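Local coordinates for protein predicted phosphatase, HAD family (Clostridium acetobutylicum, PDB 3MC1) that probably acts as a metal-dependent phosphatase of the haloacid dehalogenase family, hydrolysing phosphate monoesters, its natural substrate being unassigned, at residues Q36-D39 and L40-N44; G48-L51 and K52-F55; T143-D146 and V147-A151; G166-E169 and Y170-I173; V204-V207 and D208-H211. One frame throughout, in Å; residues are numbered along the deposited sequence.

All five interactions are local and follow one another along the chain, so none nests within or crosses another. Interaction 1 closes a turn in the loop after helix 19-31. Interaction 2 starts helix 51-59, whose leading Pro49 packs on Arg168 and Tyr170 of interaction 4. Interaction 3 starts helix 144-155. Its Thr143 lies against Pro50 of interaction 2, and its Lys144 reaches Asp171 of interaction 4. Interaction 4 joins strand 162-166 to helix 169-176 beside the sodium ion. Interactions 2, 3 and 4 thus meet near the metal. Interaction 5 joins edge strand 202-204 to helix 207-215. Interactions 1 and 5 touch none of the others through space.

Interaction 1. Residues Q36-D39 and L40-N44; sequences QVED and LSSLN
The backbone turns at Asp39 and Leu40 into a short 3-10 segment, and Ser42 N bonds back to Asp39 O at 3.0 Å, with an N-H...O angle of 157°. The next bond repeats the three-residue step, from Leu43 N to Leu40 O. The hydroxyl of Ser42 lies between two acceptors. Its OG is 2.7 Å from Asp39 O and 3.0 Å from Glu38 OE1. It has one proton, so the two oxygens compete for it. A chi1 of 66° swings this OG back over the Ser42 main chain, on the side where Asp39 O already meets Ser42 N. Glu38 bends at chi2 to bring its carboxylate back over the turn. There OE1 accepts from Asp39 N at 3.1 Å, met on the anti side. The same oxygen is the one that lies near Ser42 OG. The turn belongs to the connection between helices 19-31 and 51-59. These helices follow the first strand of the Rossmann-like core, consistent with a helical cap inserted early in the chain, as in many HAD phosphatases. The Asp39 carboxylate lies alongside Ser41, with OD2 3.1 Å from Ser41 CB. The apolar contact is small: Val37 CG2 meets the end of Leu43, at CD1, 4.2 Å away. Leu40 points away from the preceding residues and packs on Thr23, Lys24 and Lys27 of helix 19-31. Lys27 NZ also bonds to Val37 O, a second tie between this loop and that helix.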
# COMPACT_ATOMS: atom_id res chain seq x y z
N GLN A 36 11.42 -17.28 -15.96
CA GLN A 36 11.15 -16.23 -16.92
C GLN A 36 9.68 -15.82 -16.80
O GLN A 36 8.86 -16.60 -16.32
CB GLN A 36 11.44 -16.73 -18.34
CG GLN A 36 12.83 -17.35 -18.51
CD GLN A 36 13.96 -16.40 -18.12
OE1 GLN A 36 14.09 -15.30 -18.67
NE2 GLN A 36 14.80 -16.84 -17.18
N VAL A 37 9.37 -14.60 -17.20
CA VAL A 37 7.99 -14.13 -17.15
C VAL A 37 7.67 -13.50 -18.51
O VAL A 37 8.43 -12.67 -19.01
CB VAL A 37 7.78 -13.09 -15.99
CG1 VAL A 37 8.69 -13.43 -14.82
CG2 VAL A 37 8.02 -11.67 -16.48
N GLU A 38 6.57 -13.93 -19.12
CA GLU A 38 6.19 -13.41 -20.43
C GLU A 38 6.07 -11.89 -20.42
O GLU A 38 6.73 -11.20 -21.20
CB GLU A 38 4.88 -14.05 -20.91
CG GLU A 38 3.61 -13.60 -20.19
CD GLU A 38 3.47 -14.19 -18.80
OE1 GLU A 38 4.34 -13.91 -17.93
OE2 GLU A 38 2.49 -14.92 -18.57
N ASP A 39 5.23 -11.36 -19.54
CA ASP A 39 5.07 -9.92 -19.46
C ASP A 39 4.87 -9.47 -18.01
O ASP A 39 4.22 -10.15 -17.22
CB ASP A 39 3.89 -9.45 -20.32
CG ASP A 39 2.56 -9.91 -19.78
OD1 ASP A 39 2.42 -11.11 -19.47
OD2 ASP A 39 1.64 -9.07 -19.69
N LEU A 40 5.46 -8.33 -17.69
CA LEU A 40 5.40 -7.75 -16.36
C LEU A 40 4.00 -7.72 -15.78
O LEU A 40 3.80 -8.02 -14.60
CB LEU A 40 5.96 -6.33 -16.40
CG LEU A 40 7.42 -6.20 -16.87
CD1 LEU A 40 7.75 -4.74 -17.09
CD2 LEU A 40 8.33 -6.81 -15.82
N SER A 41 3.03 -7.37 -16.61
CA SER A 41 1.64 -7.29 -16.19
C SER A 41 1.19 -8.51 -15.38
O SER A 41 0.34 -8.39 -14.50
CB SER A 41 0.74 -7.12 -17.41
OG SER A 41 -0.61 -6.92 -17.01
N SER A 42 1.75 -9.67 -15.68
CA SER A 42 1.37 -10.88 -14.96
C SER A 42 1.90 -10.87 -13.52
O SER A 42 1.59 -11.76 -12.72
CB SER A 42 1.88 -12.12 -15.70
OG SER A 42 3.29 -12.19 -15.70
N LEU A 43 2.70 -9.86 -13.19
CA LEU A 43 3.26 -9.75 -11.85
C LEU A 43 2.58 -8.62 -11.06
O LEU A 43 3.05 -8.24 -9.99
CB LEU A 43 4.77 -9.50 -11.92
CG LEU A 43 5.60 -10.59 -12.61
CD1 LEU A 43 7.07 -10.20 -12.64
CD2 LEU A 43 5.41 -11.91 -11.88
N ASN A 44 1.49 -8.09 -11.60
CA ASN A 44 0.76 -7.01 -10.92
C ASN A 44 0.28 -7.42 -9.54
O ASN A 44 0.22 -6.59 -8.63
CB ASN A 44 -0.44 -6.56 -11.76
CG ASN A 44 -0.04 -5.66 -12.92
OD1 ASN A 44 1.15 -5.44 -13.16
ND2 ASN A 44 -1.03 -5.16 -13.65

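Interaction 2. Residues G48-L51 and K52-F55; sequences GPPL and KTSF
Pro50 N-caps helix 51-59, and Thr53 and Ser54 turn back to it across the first turn. The helix follows a Gly-Pro-Pro lead-in within what is probably the cap of a HAD phosphatase. Polar bonds come first. Pro50 O accepts twice. Thr53 OG1 donates to it at 2.8 Å, in the carbonyl plane and on a lone pair. Ser54 N donates at 3.3 Å, also in that plane. The Thr53 chi1 of 77° turns the hydroxyl branch back along the helix to face Pro50 O. Proline has no polar side-chain atom to cap with; its carbonyl oxygen takes the usual Ser54 N bond and the Thr53 hydroxyl as well. One residue on, Phe55 N bonds to Leu51 O at 2.8 Å and an N-H...O angle of 167°, the regular helical step. Lys52 leads off the helix to a salt bridge with Glu63. Van der Waals contacts run beside these bonds. The other branch of Thr53, CG2, lies on the Pro50 ring, 3.5 Å from CB. Pro49 CG packs against the Ser54 hydroxyl. Leu51 turns its side chain away, toward Ile70 and Tyr73 of helix 63-81. The Phe55 ring comes back to Leu51 with CE2 4.3 Å from CB, and it meets Phe46 edge-to-face. A water completes the contact. It donates to Pro49 O at 2.7 Å and accepts from Ser54 OG at 2.7 Å, linking the lead-in to the helix by one molecule.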
# COMPACT_ATOMS: atom_id res chain seq x y z
N GLY A 48 1.23 -4.54 -3.59
CA GLY A 48 0.36 -4.38 -2.44
C GLY A 48 0.72 -5.26 -1.25
O GLY A 48 1.10 -4.74 -0.20
N PRO A 49 0.61 -6.59 -1.37
CA PRO A 49 0.94 -7.50 -0.26
C PRO A 49 2.43 -7.62 0.05
O PRO A 49 3.27 -7.22 -0.75
CB PRO A 49 0.34 -8.82 -0.73
CG PRO A 49 0.54 -8.77 -2.19
CD PRO A 49 0.12 -7.34 -2.54
N PRO A 50 2.76 -8.18 1.23
CA PRO A 50 4.18 -8.34 1.59
C PRO A 50 4.83 -9.22 0.53
O PRO A 50 4.25 -10.21 0.10
CB PRO A 50 4.11 -9.03 2.95
CG PRO A 50 2.79 -8.59 3.51
CD PRO A 50 1.88 -8.64 2.31
N LEU A 51 6.03 -8.86 0.07
CA LEU A 51 6.70 -9.66 -0.95
C LEU A 51 6.82 -11.13 -0.54
O LEU A 51 6.60 -12.03 -1.36
CB LEU A 51 8.11 -9.12 -1.23
CG LEU A 51 8.19 -7.77 -1.95
CD1 LEU A 51 9.65 -7.40 -2.15
CD2 LEU A 51 7.47 -7.86 -3.29
N LYS A 52 7.18 -11.37 0.71
CA LYS A 52 7.36 -12.73 1.19
C LYS A 52 6.12 -13.58 0.92
O LYS A 52 6.22 -14.65 0.34
CB LYS A 52 7.67 -12.73 2.69
CG LYS A 52 8.04 -14.10 3.24
CD LYS A 52 8.46 -14.01 4.70
CE LYS A 52 9.74 -13.19 4.89
NZ LYS A 52 10.10 -13.04 6.33
N THR A 53 4.96 -13.08 1.34
CA THR A 53 3.72 -13.81 1.13
C THR A 53 3.53 -14.14 -0.36
O THR A 53 3.12 -15.24 -0.72
CB THR A 53 2.50 -12.99 1.64
OG1 THR A 53 2.17 -11.97 0.69
CG2 THR A 53 2.83 -12.33 2.95
N SER A 54 3.87 -13.18 -1.22
CA SER A 54 3.71 -13.36 -2.66
C SER A 54 4.69 -14.37 -3.29
O SER A 54 4.28 -15.21 -4.08
CB SER A 54 3.83 -12.01 -3.38
OG SER A 54 2.75 -11.14 -3.03
N PHE A 55 5.97 -14.28 -2.94
CA PHE A 55 6.95 -15.22 -3.50
C PHE A 55 6.63 -16.65 -3.05
O PHE A 55 6.77 -17.60 -3.83
CB PHE A 55 8.37 -14.84 -3.07
CG PHE A 55 9.00 -13.76 -3.92
CD1 PHE A 55 9.15 -13.94 -5.29
CD2 PHE A 55 9.46 -12.57 -3.34
CE1 PHE A 55 9.73 -12.95 -6.09
CE2 PHE A 55 10.05 -11.58 -4.13
CZ PHE A 55 10.19 -11.77 -5.50
O HOH W 1 3.94 -8.72 -2.86

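Interaction 3. Residues T143-D146 and V147-A151; sequences TKED and VIRYA
Glu145 and Arg149 sit one helical turn apart on helix 144-155, their side chains side by side and pointing the same way. Their salt bridge is weak and rests on one atom pair: NH2 of Arg149 is 3.4 Å from OE2 of Glu145. The carboxylate comes to the edge of the guanidinium. The two planes are 63° apart. The stronger partner of NH2 is Lys177 O.

Backbone hydrogen bonds form the regular helical ladder. Val147 N bonds to Thr143 O at 3.0 Å, and Ile148 N to Lys144 O at 3.0 Å. Arg149 and Tyr150 continue it to Glu145 and Asp146. Thr143 is the N-cap. Its OG1, at chi1 61°, accepts a weak capping bond of 3.4 Å from Asp146 N.

Apolar contact is made by the stem of Lys144. The chain folds at chi2, chi3 and chi4, and CG comes 3.8 Å from Ile148 CD1. Both residues also touch Met164 of strand 162-166, while Val147 rests on strand 131-135. The helix is thereby seated on the core sheet.

The place of Lys144 before the final acidic motif is consistent with the conserved lysine of HAD motif III. Its two ends do different work: the folded stem packs on Ile148, while NZ bridges to Asp171 beside the metal site, with Asp10 a weaker, longer partner.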
# COMPACT_ATOMS: atom_id res chain seq x y z
N THR A 143 2.67 -7.33 7.89
CA THR A 143 1.31 -7.55 7.39
C THR A 143 0.50 -6.28 7.58
O THR A 143 0.79 -5.48 8.47
CB THR A 143 0.58 -8.73 8.09
OG1 THR A 143 0.46 -8.47 9.49
CG2 THR A 143 1.36 -10.04 7.88
N LYS A 144 -0.51 -6.08 6.73
CA LYS A 144 -1.35 -4.90 6.79
C LYS A 144 -1.94 -4.69 8.18
O LYS A 144 -1.94 -3.58 8.72
CB LYS A 144 -2.45 -5.00 5.73
CG LYS A 144 -3.22 -3.72 5.47
CD LYS A 144 -2.32 -2.54 5.11
CE LYS A 144 -1.36 -2.85 3.95
NZ LYS A 144 -2.05 -3.37 2.73
N GLU A 145 -2.45 -5.77 8.77
CA GLU A 145 -3.03 -5.70 10.11
C GLU A 145 -2.02 -5.19 11.13
O GLU A 145 -2.33 -4.32 11.93
CB GLU A 145 -3.50 -7.08 10.56
CG GLU A 145 -3.79 -7.15 12.06
CD GLU A 145 -4.02 -8.56 12.55
OE1 GLU A 145 -3.14 -9.42 12.34
OE2 GLU A 145 -5.08 -8.82 13.16
N ASP A 146 -0.81 -5.73 11.08
CA ASP A 146 0.21 -5.34 12.04
C ASP A 146 0.74 -3.92 11.88
O ASP A 146 1.06 -3.26 12.86
CB ASP A 146 1.39 -6.33 12.01
CG ASP A 146 0.98 -7.76 12.38
OD1 ASP A 146 -0.12 -7.95 12.95
OD2 ASP A 146 1.77 -8.70 12.11
N VAL A 147 0.83 -3.43 10.64
CA VAL A 147 1.33 -2.08 10.43
C VAL A 147 0.27 -1.05 10.81
O VAL A 147 0.58 -0.00 11.38
CB VAL A 147 1.78 -1.88 8.96
CG1 VAL A 147 2.16 -0.42 8.71
CG2 VAL A 147 2.98 -2.77 8.67
N ILE A 148 -0.99 -1.35 10.50
CA ILE A 148 -2.06 -0.43 10.86
C ILE A 148 -2.13 -0.34 12.40
O ILE A 148 -2.24 0.74 12.97
CB ILE A 148 -3.42 -0.92 10.30
CG1 ILE A 148 -3.46 -0.71 8.78
CG2 ILE A 148 -4.57 -0.16 10.97
CD1 ILE A 148 -4.67 -1.35 8.06
N ARG A 149 -2.05 -1.50 13.06
CA ARG A 149 -2.11 -1.55 14.52
C ARG A 149 -0.98 -0.76 15.16
O ARG A 149 -1.18 -0.06 16.15
CB ARG A 149 -2.06 -3.01 15.00
CG ARG A 149 -2.41 -3.18 16.48
CD ARG A 149 -2.44 -4.64 16.90
NE ARG A 149 -3.30 -5.46 16.05
CZ ARG A 149 -4.62 -5.32 15.96
NH1 ARG A 149 -5.24 -4.39 16.67
NH2 ARG A 149 -5.33 -6.12 15.17
N TYR A 150 0.23 -0.87 14.60
CA TYR A 150 1.38 -0.16 15.12
C TYR A 150 1.25 1.34 14.85
O TYR A 150 1.61 2.15 15.68
CB TYR A 150 2.68 -0.68 14.50
CG TYR A 150 3.94 -0.08 15.10
CD1 TYR A 150 4.26 -0.29 16.45
CD2 TYR A 150 4.79 0.70 14.34
CE1 TYR A 150 5.42 0.28 17.01
CE2 TYR A 150 5.94 1.27 14.89
CZ TYR A 150 6.25 1.06 16.22
OH TYR A 150 7.39 1.65 16.75
N ALA A 151 0.73 1.69 13.68
CA ALA A 151 0.55 3.10 13.34
C ALA A 151 -0.44 3.73 14.31
O ALA A 151 -0.22 4.83 14.83
CB ALA A 151 0.04 3.22 11.90

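Interaction 4. Residues G166-E169 and Y170-I173; sequences GDRE and YDVI. With NA (sodium ion), chain C.
Asp171 folds back from helix 169-176 onto the loop of Gly166, Asp167 and Arg168. Its CB lies 3.3 Å from Arg168 O. CG rests on Gly166, 3.6 Å from CA, where no side chain intervenes. OD2 turns to the backbone. It accepts from Arg168 N at 3.2 Å on its anti lone pair, with an N-H...O angle of 160°. A second bond, from Asp167 N, is weak. A water donates to OD2 at 2.8 Å and also binds the sodium ion, so Asp171 reaches the metal through the second shell. OD1 forms a salt bridge with Lys144 NZ.

The sequence matches the GDxxxD form of HAD motif IV. Asp167 is its first-shell member. Its OD1 binds sodium at 2.3 Å. Asp10 binds through OD2 and Asp12 through its main-chain O. Asp167 OD2 takes a hydrogen bond from Phe189 N and another from a metal-bound water.

Glu169 CG lies over the Tyr170 ring centre in a CH-pi contact, 4.0 Å from the centroid. Arg168 and Tyr170 run side by side, pointing the same way. Tyr170 turns an edge to Arg168: CE2 lies over one guanidinium face, near its rim, and NH2 lies near the ring plane. The planes are 76° apart. Arg168 NE pairs with Glu194.

Gly166 ends strand 162-166 and bonds to strand 182-185. Val172 packs on Leu195 and Ala198 of helix 192-198 and on Ser182 of strand 182-185.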
# COMPACT_ATOMS: atom_id res chain seq x y z
N GLY A 166 -7.50 1.69 0.79
CA GLY A 166 -6.62 0.75 0.10
C GLY A 166 -7.24 0.23 -1.18
O GLY A 166 -8.43 0.45 -1.42
N ASP A 167 -6.45 -0.48 -2.00
CA ASP A 167 -6.93 -1.01 -3.27
C ASP A 167 -7.07 -2.53 -3.32
O ASP A 167 -7.65 -3.08 -4.26
CB ASP A 167 -5.99 -0.56 -4.41
CG ASP A 167 -4.55 -1.05 -4.23
OD1 ASP A 167 -3.98 -0.86 -3.13
OD2 ASP A 167 -3.99 -1.62 -5.21
N ARG A 168 -6.57 -3.22 -2.29
CA ARG A 168 -6.61 -4.68 -2.26
C ARG A 168 -7.39 -5.25 -1.07
O ARG A 168 -7.65 -4.56 -0.08
CB ARG A 168 -5.18 -5.24 -2.23
CG ARG A 168 -4.26 -4.74 -3.35
CD ARG A 168 -4.70 -5.22 -4.72
NE ARG A 168 -4.72 -6.68 -4.83
CZ ARG A 168 -3.63 -7.43 -4.98
NH1 ARG A 168 -2.43 -6.88 -5.04
NH2 ARG A 168 -3.75 -8.75 -5.05
N GLU A 169 -7.75 -6.52 -1.17
CA GLU A 169 -8.49 -7.19 -0.11
C GLU A 169 -7.67 -7.18 1.18
O GLU A 169 -8.23 -7.19 2.27
CB GLU A 169 -8.78 -8.64 -0.51
CG GLU A 169 -7.53 -9.49 -0.66
CD GLU A 169 -7.85 -10.93 -0.98
OE1 GLU A 169 -8.68 -11.53 -0.25
OE2 GLU A 169 -7.26 -11.48 -1.94
N TYR A 170 -6.35 -7.16 1.05
CA TYR A 170 -5.45 -7.15 2.20
C TYR A 170 -5.68 -5.90 3.04
O TYR A 170 -5.56 -5.93 4.28
CB TYR A 170 -4.01 -7.20 1.72
CG TYR A 170 -3.74 -8.39 0.83
CD1 TYR A 170 -3.74 -9.69 1.35
CD2 TYR A 170 -3.52 -8.23 -0.54
CE1 TYR A 170 -3.54 -10.80 0.52
CE2 TYR A 170 -3.32 -9.34 -1.38
CZ TYR A 170 -3.34 -10.62 -0.84
OH TYR A 170 -3.15 -11.72 -1.65
N ASP A 171 -6.00 -4.80 2.37
CA ASP A 171 -6.26 -3.55 3.07
C ASP A 171 -7.56 -3.64 3.84
O ASP A 171 -7.65 -3.18 4.98
CB ASP A 171 -6.30 -2.41 2.06
CG ASP A 171 -4.96 -2.17 1.41
OD1 ASP A 171 -4.01 -1.88 2.17
OD2 ASP A 171 -4.84 -2.29 0.18
N VAL A 172 -8.57 -4.25 3.23
CA VAL A 172 -9.87 -4.41 3.87
C VAL A 172 -9.73 -5.31 5.10
O VAL A 172 -10.22 -4.99 6.18
CB VAL A 172 -10.92 -5.03 2.90
CG1 VAL A 172 -12.27 -5.13 3.59
CG2 VAL A 172 -11.03 -4.17 1.65
N ILE A 173 -9.06 -6.45 4.92
CA ILE A 173 -8.84 -7.40 6.00
C ILE A 173 -8.04 -6.74 7.13
O ILE A 173 -8.38 -6.90 8.31
CB ILE A 173 -8.09 -8.65 5.47
CG1 ILE A 173 -8.93 -9.33 4.39
CG2 ILE A 173 -7.80 -9.62 6.61
CD1 ILE A 173 -8.20 -10.38 3.58
NA NA C . -1.90 -1.25 -2.25
O HOH W 2 -1.56 -2.36 -4.32
O HOH W 3 -2.15 -10.87 -4.68
O HOH W 4 -2.39 -2.99 -0.98

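Interaction 5. Residues V204-V207 and D208-H211; sequences VNSV and DELH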
# COMPACT_ATOMS: atom_id res chain seq x y z
N VAL A 204 -14.89 2.88 -4.21
CA VAL A 204 -14.90 3.96 -5.19
C VAL A 204 -14.01 3.65 -6.39
O VAL A 204 -13.04 2.89 -6.28
CB VAL A 204 -14.46 5.30 -4.57
CG1 VAL A 204 -15.33 5.62 -3.35
CG2 VAL A 204 -12.98 5.25 -4.19
N ASN A 205 -14.33 4.25 -7.53
CA ASN A 205 -13.57 3.99 -8.75
C ASN A 205 -12.63 5.11 -9.20
O ASN A 205 -11.95 4.98 -10.22
CB ASN A 205 -14.53 3.65 -9.89
CG ASN A 205 -15.59 4.71 -10.07
OD1 ASN A 205 -15.29 5.85 -10.41
ND2 ASN A 205 -16.85 4.33 -9.83
N SER A 206 -12.57 6.20 -8.45
CA SER A 206 -11.69 7.31 -8.81
C SER A 206 -11.28 8.09 -7.57
O SER A 206 -11.90 7.97 -6.51
CB SER A 206 -12.39 8.27 -9.77
OG SER A 206 -13.39 9.00 -9.08
N VAL A 207 -10.24 8.91 -7.70
CA VAL A 207 -9.75 9.72 -6.60
C VAL A 207 -10.79 10.75 -6.20
O VAL A 207 -10.92 11.09 -5.02
CB VAL A 207 -8.43 10.46 -6.99
CG1 VAL A 207 -7.99 11.38 -5.86
CG2 VAL A 207 -7.33 9.44 -7.28
N ASP A 208 -11.55 11.26 -7.16
CA ASP A 208 -12.58 12.24 -6.83
C ASP A 208 -13.69 11.58 -6.03
O ASP A 208 -14.22 12.16 -5.09
CB ASP A 208 -13.16 12.87 -8.10
CG ASP A 208 -14.11 14.02 -7.78
OD1 ASP A 208 -13.67 14.97 -7.09
OD2 ASP A 208 -15.28 13.98 -8.21
N GLU A 209 -14.03 10.35 -6.42
CA GLU A 209 -15.06 9.60 -5.71
C GLU A 209 -14.57 9.32 -4.29
O GLU A 209 -15.36 9.29 -3.34
CB GLU A 209 -15.32 8.26 -6.41
CG GLU A 209 -16.03 8.34 -7.74
CD GLU A 209 -17.54 8.38 -7.59
OE1 GLU A 209 -18.22 7.68 -8.38
OE2 GLU A 209 -18.04 9.11 -6.71
N LEU A 210 -13.26 9.11 -4.17
CA LEU A 210 -12.63 8.84 -2.89
C LEU A 210 -12.77 10.08 -2.01
O LEU A 210 -13.12 9.98 -0.84
CB LEU A 210 -11.15 8.49 -3.11
CG LEU A 210 -10.25 8.24 -1.90
CD1 LEU A 210 -10.84 7.14 -1.01
CD2 LEU A 210 -8.86 7.84 -2.40
N HIS A 211 -12.50 11.24 -2.59
CA HIS A 211 -12.60 12.50 -1.87
C HIS A 211 -14.00 12.66 -1.28
O HIS A 211 -14.16 12.89 -0.08
CB HIS A 211 -12.29 13.66 -2.82
CG HIS A 211 -12.19 14.99 -2.13
ND1 HIS A 211 -13.21 15.53 -1.38
CD2 HIS A 211 -11.17 15.89 -2.07
CE1 HIS A 211 -12.83 16.69 -0.89
NE2 HIS A 211 -11.60 16.93 -1.29
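Ser206 has chi1 at 72°, which sets OG over the start of helix 207-215, and Glu209 chi1 of -71° sets CG beside its own backbone N, next to that hydroxyl. OG accepts from Glu209 N at 3.1 Å. Ser206 is the N-cap, and this is its capping bond. Glu209 CG comes to 3.0 Å from OG, a tight approach.

Beyond CG, a bend at chi2 turns the Glu209 carboxylate across the Asn205 amide, the planes 65° apart. OE1 stays 3.9 Å from ND2, so the contact is loose. Asn205 OD1 lies nearer the stem, at CG.

Two backbone bonds begin the helix. Leu210 N bonds to Ser206 O at 2.9 Å, and His211 N to Val207 O at 2.9 Å. Val204 ends strand 202-204 and turns inward. Its CB meets Glu209 CB at 3.6 Å, and CG2 touches Leu210 CB at 3.9 Å. Leu210 also packs on Ile183 and Val185 of the next strand, and on Leu94 of helix 91-101. Val207 touches that same helix, and His211 NE2 bonds to Ser97 there.

The contact thus joins an edge strand of the parallel sheet to the last helix. Serine satisfies one N-H of the first turn that has no carbonyl before it in the helix. Asn205 N, by contrast, is buried with no partner in the model, while Ser206 OG meets Glu209 N.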